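Local structure of ATP phosphoribosyltransferase regulatory subunit (Thermotoga maritima, 1USY) at residues B[151-154]-B[160-163]; B[177-182]-B[223-228]. The protein is probably required for the first step of histidine biosynthesis and may allow ATP phosphoribosyltransferase to be feedback-regulated by histidine. All blocks are in the same frame, centred on the assembly; numbering follows the deposited sequence.

Interaction 1: residues B[151-154]-B[160-163]. With HIS (histidine), chain N.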
loop_
_atom_site.group_PDB
_atom_site.type_symbol
_atom_site.label_atom_id
_atom_site.label_comp_id
_atom_site.label_asym_id
_atom_site.label_seq_id
_atom_site.Cartn_x
_atom_site.Cartn_y
_atom_site.Cartn_z
ATOM N N LEU B 151 -38.451 -3.532 9.087
ATOM C CA LEU B 151 -37.604 -2.463 9.621
ATOM C C LEU B 151 -37.177 -1.491 8.499
ATOM O O LEU B 151 -37.281 -0.261 8.665
ATOM C CB LEU B 151 -36.438 -2.981 10.468
ATOM C CG LEU B 151 -36.834 -3.648 11.796
ATOM C CD1 LEU B 151 -35.765 -4.645 12.243
ATOM C CD2 LEU B 151 -37.171 -2.637 12.919
ATOM N N ASN B 152 -36.788 -2.043 7.345
ATOM C CA ASN B 152 -36.352 -1.217 6.232
ATOM C C ASN B 152 -37.474 -0.259 5.811
ATOM O O ASN B 152 -37.235 0.922 5.490
ATOM C CB ASN B 152 -35.861 -2.054 5.037
ATOM C CG ASN B 152 -34.414 -2.527 5.205
ATOM O OD1 ASN B 152 -34.023 -3.021 6.270
ATOM N ND2 ASN B 152 -33.610 -2.387 4.147
ATOM N N LEU B 153 -38.687 -0.785 5.817
ATOM C CA LEU B 153 -39.860 -0.010 5.493
ATOM C C LEU B 153 -40.154 1.128 6.506
ATOM O O LEU B 153 -40.440 2.234 6.086
ATOM C CB LEU B 153 -41.064 -0.933 5.343
ATOM C CG LEU B 153 -40.929 -2.005 4.244
ATOM C CD1 LEU B 153 -42.112 -2.989 4.264
ATOM C CD2 LEU B 153 -40.693 -1.424 2.831
ATOM N N ILE B 154 -40.054 0.849 7.815
ATOM C CA ILE B 154 -40.170 1.854 8.863
ATOM C C ILE B 154 -39.164 2.967 8.547
ATOM O O ILE B 154 -39.479 4.186 8.557
ATOM C CB ILE B 154 -39.775 1.266 10.273
ATOM C CG1 ILE B 154 -40.466 -0.075 10.622
ATOM C CG2 ILE B 154 -39.929 2.298 11.349
ATOM C CD1 ILE B 154 -41.800 -0.008 11.289
ATOM N N ALA B 160 -46.780 2.870 2.096
ATOM C CA ALA B 160 -47.551 2.196 1.034
ATOM C C ALA B 160 -47.244 0.687 0.901
ATOM O O ALA B 160 -48.154 -0.102 0.602
ATOM C CB ALA B 160 -47.354 2.897 -0.305
ATOM N N GLU B 161 -45.978 0.303 1.104
ATOM C CA GLU B 161 -45.574 -1.099 1.063
ATOM C C GLU B 161 -46.030 -1.821 2.329
ATOM O O GLU B 161 -46.309 -3.022 2.314
ATOM C CB GLU B 161 -44.072 -1.233 0.919
ATOM C CG GLU B 161 -43.626 -2.680 0.834
ATOM C CD GLU B 161 -42.933 -2.988 -0.462
ATOM O OE1 GLU B 161 -41.756 -2.563 -0.624
ATOM O OE2 GLU B 161 -43.575 -3.646 -1.318
ATOM N N ILE B 162 -46.098 -1.083 3.428
ATOM C CA ILE B 162 -46.660 -1.642 4.645
ATOM C C ILE B 162 -48.155 -1.948 4.477
ATOM O O ILE B 162 -48.595 -3.039 4.808
ATOM C CB ILE B 162 -46.377 -0.724 5.856
ATOM C CG1 ILE B 162 -44.981 -1.016 6.397
ATOM C CG2 ILE B 162 -47.406 -0.930 6.956
ATOM C CD1 ILE B 162 -44.266 0.202 6.899
ATOM N N GLU B 163 -48.930 -0.999 3.958
ATOM C CA GLU B 163 -50.353 -1.246 3.738
ATOM C C GLU B 163 -50.576 -2.432 2.787
ATOM O O GLU B 163 -51.493 -3.224 2.988
ATOM C CB GLU B 163 -51.078 0.001 3.228
ATOM C CG GLU B 163 -50.688 1.269 3.950
ATOM C CD GLU B 163 -51.868 2.038 4.496
ATOM O OE1 GLU B 163 -52.264 3.045 3.845
ATOM O OE2 GLU B 163 -52.383 1.647 5.586
HETATM C C HIS N . -38.553 -2.321 -1.231
HETATM O O HIS N . -37.709 -2.725 -2.066
HETATM C CB HIS N . -40.247 -3.083 -2.825
HETATM C CG HIS N . -39.490 -2.173 -3.723
HETATM N ND1 HIS N . -40.103 -1.472 -4.739
HETATM C CD2 HIS N . -38.183 -1.851 -3.733
HETATM C CE1 HIS N . -39.176 -0.750 -5.335
HETATM N NE2 HIS N . -38.021 -0.965 -4.743
HETATM O OXT HIS N . -38.110 -1.800 -0.219
#

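Interaction 2: residues B[177-182]-B[223-228]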
loop_
_atom_site.group_PDB
_atom_site.type_symbol
_atom_site.label_atom_id
_atom_site.label_comp_id
_atom_site.label_asym_id
_atom_site.label_seq_id
_atom_site.Cartn_x
_atom_site.Cartn_y
_atom_site.Cartn_z
ATOM N N GLU B 177 -48.077 1.096 11.051
ATOM C CA GLU B 177 -48.603 2.212 10.271
ATOM C C GLU B 177 -48.776 3.480 11.133
ATOM O O GLU B 177 -48.610 4.593 10.637
ATOM C CB GLU B 177 -49.941 1.823 9.630
ATOM C CG GLU B 177 -49.819 0.700 8.591
ATOM C CD GLU B 177 -51.127 -0.031 8.316
ATOM O OE1 GLU B 177 -52.079 0.091 9.134
ATOM O OE2 GLU B 177 -51.205 -0.754 7.286
ATOM N N LYS B 178 -49.079 3.298 12.422
ATOM C CA LYS B 178 -49.367 4.423 13.299
ATOM C C LYS B 178 -48.075 5.158 13.675
ATOM O O LYS B 178 -48.007 6.402 13.624
ATOM C CB LYS B 178 -50.158 3.972 14.529
ATOM C CG LYS B 178 -50.971 5.058 15.204
ATOM C CD LYS B 178 -50.658 5.101 16.708
ATOM C CE LYS B 178 -51.252 6.337 17.393
ATOM N NZ LYS B 178 -50.300 6.895 18.385
ATOM N N ILE B 179 -47.053 4.379 14.008
ATOM C CA ILE B 179 -45.709 4.900 14.245
ATOM C C ILE B 179 -45.219 5.793 13.077
ATOM O O ILE B 179 -44.809 6.937 13.283
ATOM C CB ILE B 179 -44.773 3.699 14.519
ATOM C CG1 ILE B 179 -44.886 3.311 15.989
ATOM C CG2 ILE B 179 -43.337 3.972 14.114
ATOM C CD1 ILE B 179 -43.702 3.699 16.797
ATOM N N ILE B 180 -45.297 5.279 11.858
ATOM C CA ILE B 180 -44.920 6.055 10.681
ATOM C C ILE B 180 -45.775 7.341 10.592
ATOM O O ILE B 180 -45.248 8.442 10.689
ATOM C CB ILE B 180 -45.060 5.199 9.418
ATOM C CG1 ILE B 180 -44.107 4.013 9.503
ATOM C CG2 ILE B 180 -44.765 6.007 8.201
ATOM C CD1 ILE B 180 -44.277 2.990 8.393
ATOM N N GLU B 181 -47.082 7.179 10.430
ATOM C CA GLU B 181 -48.019 8.305 10.368
ATOM C C GLU B 181 -47.822 9.355 11.524
ATOM O O GLU B 181 -47.948 10.555 11.320
ATOM C CB GLU B 181 -49.460 7.769 10.345
ATOM C CG GLU B 181 -49.888 7.186 9.013
ATOM C CD GLU B 181 -51.356 6.831 8.983
ATOM O OE1 GLU B 181 -51.720 5.746 9.492
ATOM O OE2 GLU B 181 -52.165 7.637 8.466
ATOM N N ASP B 182 -47.498 8.890 12.719
ATOM C CA ASP B 182 -47.212 9.793 13.819
ATOM C C ASP B 182 -46.016 10.637 13.514
ATOM O O ASP B 182 -46.027 11.856 13.776
ATOM C CB ASP B 182 -46.976 9.027 15.117
ATOM C CG ASP B 182 -48.274 8.660 15.803
ATOM O OD1 ASP B 182 -48.224 7.890 16.800
ATOM O OD2 ASP B 182 -49.397 9.094 15.388
ATOM N N ILE B 223 -40.868 14.351 17.894
ATOM C CA ILE B 223 -40.725 12.972 18.235
ATOM C C ILE B 223 -40.877 12.158 16.974
ATOM O O ILE B 223 -41.836 12.344 16.238
ATOM C CB ILE B 223 -41.821 12.607 19.238
ATOM C CG1 ILE B 223 -41.659 13.404 20.559
ATOM C CG2 ILE B 223 -41.894 11.093 19.388
ATOM C CD1 ILE B 223 -40.724 12.783 21.625
ATOM N N ASP B 224 -39.921 11.282 16.707
ATOM C CA ASP B 224 -39.941 10.445 15.483
ATOM C C ASP B 224 -39.289 9.094 15.756
ATOM O O ASP B 224 -38.104 9.001 16.000
ATOM C CB ASP B 224 -39.210 11.139 14.334
ATOM C CG ASP B 224 -39.250 10.332 13.031
ATOM O OD1 ASP B 224 -39.208 9.057 13.064
ATOM O OD2 ASP B 224 -39.320 10.917 11.922
ATOM N N LEU B 225 -40.104 8.058 15.711
ATOM C CA LEU B 225 -39.711 6.706 16.082
ATOM C C LEU B 225 -39.360 5.816 14.869
ATOM O O LEU B 225 -39.283 4.577 14.997
ATOM C CB LEU B 225 -40.846 6.079 16.859
ATOM C CG LEU B 225 -41.112 6.480 18.320
ATOM C CD1 LEU B 225 -40.272 7.652 18.856
ATOM C CD2 LEU B 225 -42.591 6.779 18.474
ATOM N N THR B 226 -39.268 6.468 13.697
ATOM C CA THR B 226 -38.745 5.653 12.608
ATOM C C THR B 226 -37.211 5.549 12.795
ATOM O O THR B 226 -36.701 5.653 13.902
ATOM C CB THR B 226 -39.159 6.305 11.268
ATOM O OG1 THR B 226 -38.675 7.633 11.181
ATOM C CG2 THR B 226 -40.685 6.378 11.097
ATOM N N LEU B 227 -36.529 5.353 11.722
ATOM C CA LEU B 227 -35.048 5.174 11.669
ATOM C C LEU B 227 -34.632 4.040 12.635
ATOM O O LEU B 227 -34.064 4.257 13.724
ATOM C CB LEU B 227 -34.236 6.535 11.876
ATOM C CG LEU B 227 -34.108 7.322 13.228
ATOM C CD1 LEU B 227 -33.932 8.830 12.939
ATOM C CD2 LEU B 227 -35.279 7.248 14.210
ATOM N N ALA B 228 -34.971 2.876 12.096
ATOM C CA ALA B 228 -34.736 1.571 12.669
ATOM C C ALA B 228 -33.248 1.182 12.547
ATOM O O ALA B 228 -32.742 0.347 13.298
ATOM C CB ALA B 228 -35.573 0.524 11.915
#

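Interaction 1: residues B[151-154]-B[160-163]
E161 and I162, neighbours on helix 159-168, touch different parts of one leucine, L153 of helix 147-156. A160, which does not reach 151-154, packs on an aromatic side chain of the chain of another protein. E161 follows, and the aliphatic half of its side chain does the touching. Its CG lies anti to the backbone N (chi1 -178°), which carries it over the leucine fork: CG is 3.8 Å from L153 CD1 and also 3.8 Å from L153 CD2. E161 CB adds a contact of 3.9 Å to L153 CD2, and the two side chains cross nearly perpendicularly. A bend at chi2 carries the carboxylate past the leucine fork toward the bound histidine, where E161 CD lies 3.6 Å from the ligand CB; the still closer approach of OE1 is doubtful. E161 OE2 forms a salt bridge with a basic side chain of the chain of another protein, probably the catalytic subunit, while an aromatic side chain of that chain packs on the glutamate. I162 takes the stem of the leucine. Its CD1 reaches L153 CB at 3.7 Å, and its CG1 approaches L153 CD1 at 4.1 Å; the two side chains run past each other in opposite directions. The same I162 CD1 ends 4.4 Å from the backbone N of I154, and V176 of helix 174-185 packs against both isoleucines. The contact joins two helices that follow each other in this HisZ member of the class-II aminoacyl-tRNA synthetase family, and no hydrogen bond links the two segments. Its chemistry is divided: apolar packing binds helix to helix, whereas the buried carboxylate finds its charge partner across the interface, which probably stabilises its ionised form beside the histidine ligand.

Interaction 2: residues B[177-182]-B[223-228]
I179, on helix 174-185, meets L225 in the loop that follows strand 220-223. From CB its chain divides. The CG2 branch passes the backbone of the loop, 4.2 Å from L225 O, a carbonyl that is hydrogen-bonded to Y135 OH. The longer branch runs through CG1, which lies anti to the carbonyl carbon (chi1 -83°), and ends in CD1 against the leucine: this methyl sits 3.7 Å from L225 CB and 4.1 Å from L225 CG, and meets the CD2 methyl too. The two side chains cross almost at right angles. Beside them T226 CG2 packs more loosely on the helix backbone, 4.3 Å from I180 CA. The loop is shaped by an Asx turn, in which T226 N donates to D224 OD1 at 2.7 Å, almost in line with the C-O bond; D224 OD2 makes salt bridges with R187 and K157. I180 and K157 both line a bound-histidine pocket. The I179-L225 packing sets helix 174-185 against the loop leaving strand 220-223, the mixed sheet's edge within this chain, with L205 of helix 199-215 also against L225, I154 of helix 147-156 against T226, and I162 of helix 159-168 against I180.

How the interactions relate
Both contacts are buried and apolar across their segments, and their centres lie 11 Å apart. Each has its own bound histidine nearby, I180 belonging to the pocket beside interaction 2. Interaction 1 sits farther from the chain's centre; interaction 2 ties helix to loop instead of helix to helix. I162 and I180 pack together, as do I154 and T226, so helices 147-156, 159-168 and 174-185 and the loop share one hydrophobic region. At its margin E163 and E177 bring like charges close. The polar chemistry differs: the firm salt bridge of E161 across the interface sets interaction 1 apart, whereas in 223-228 D224 is bound mainly within the chain.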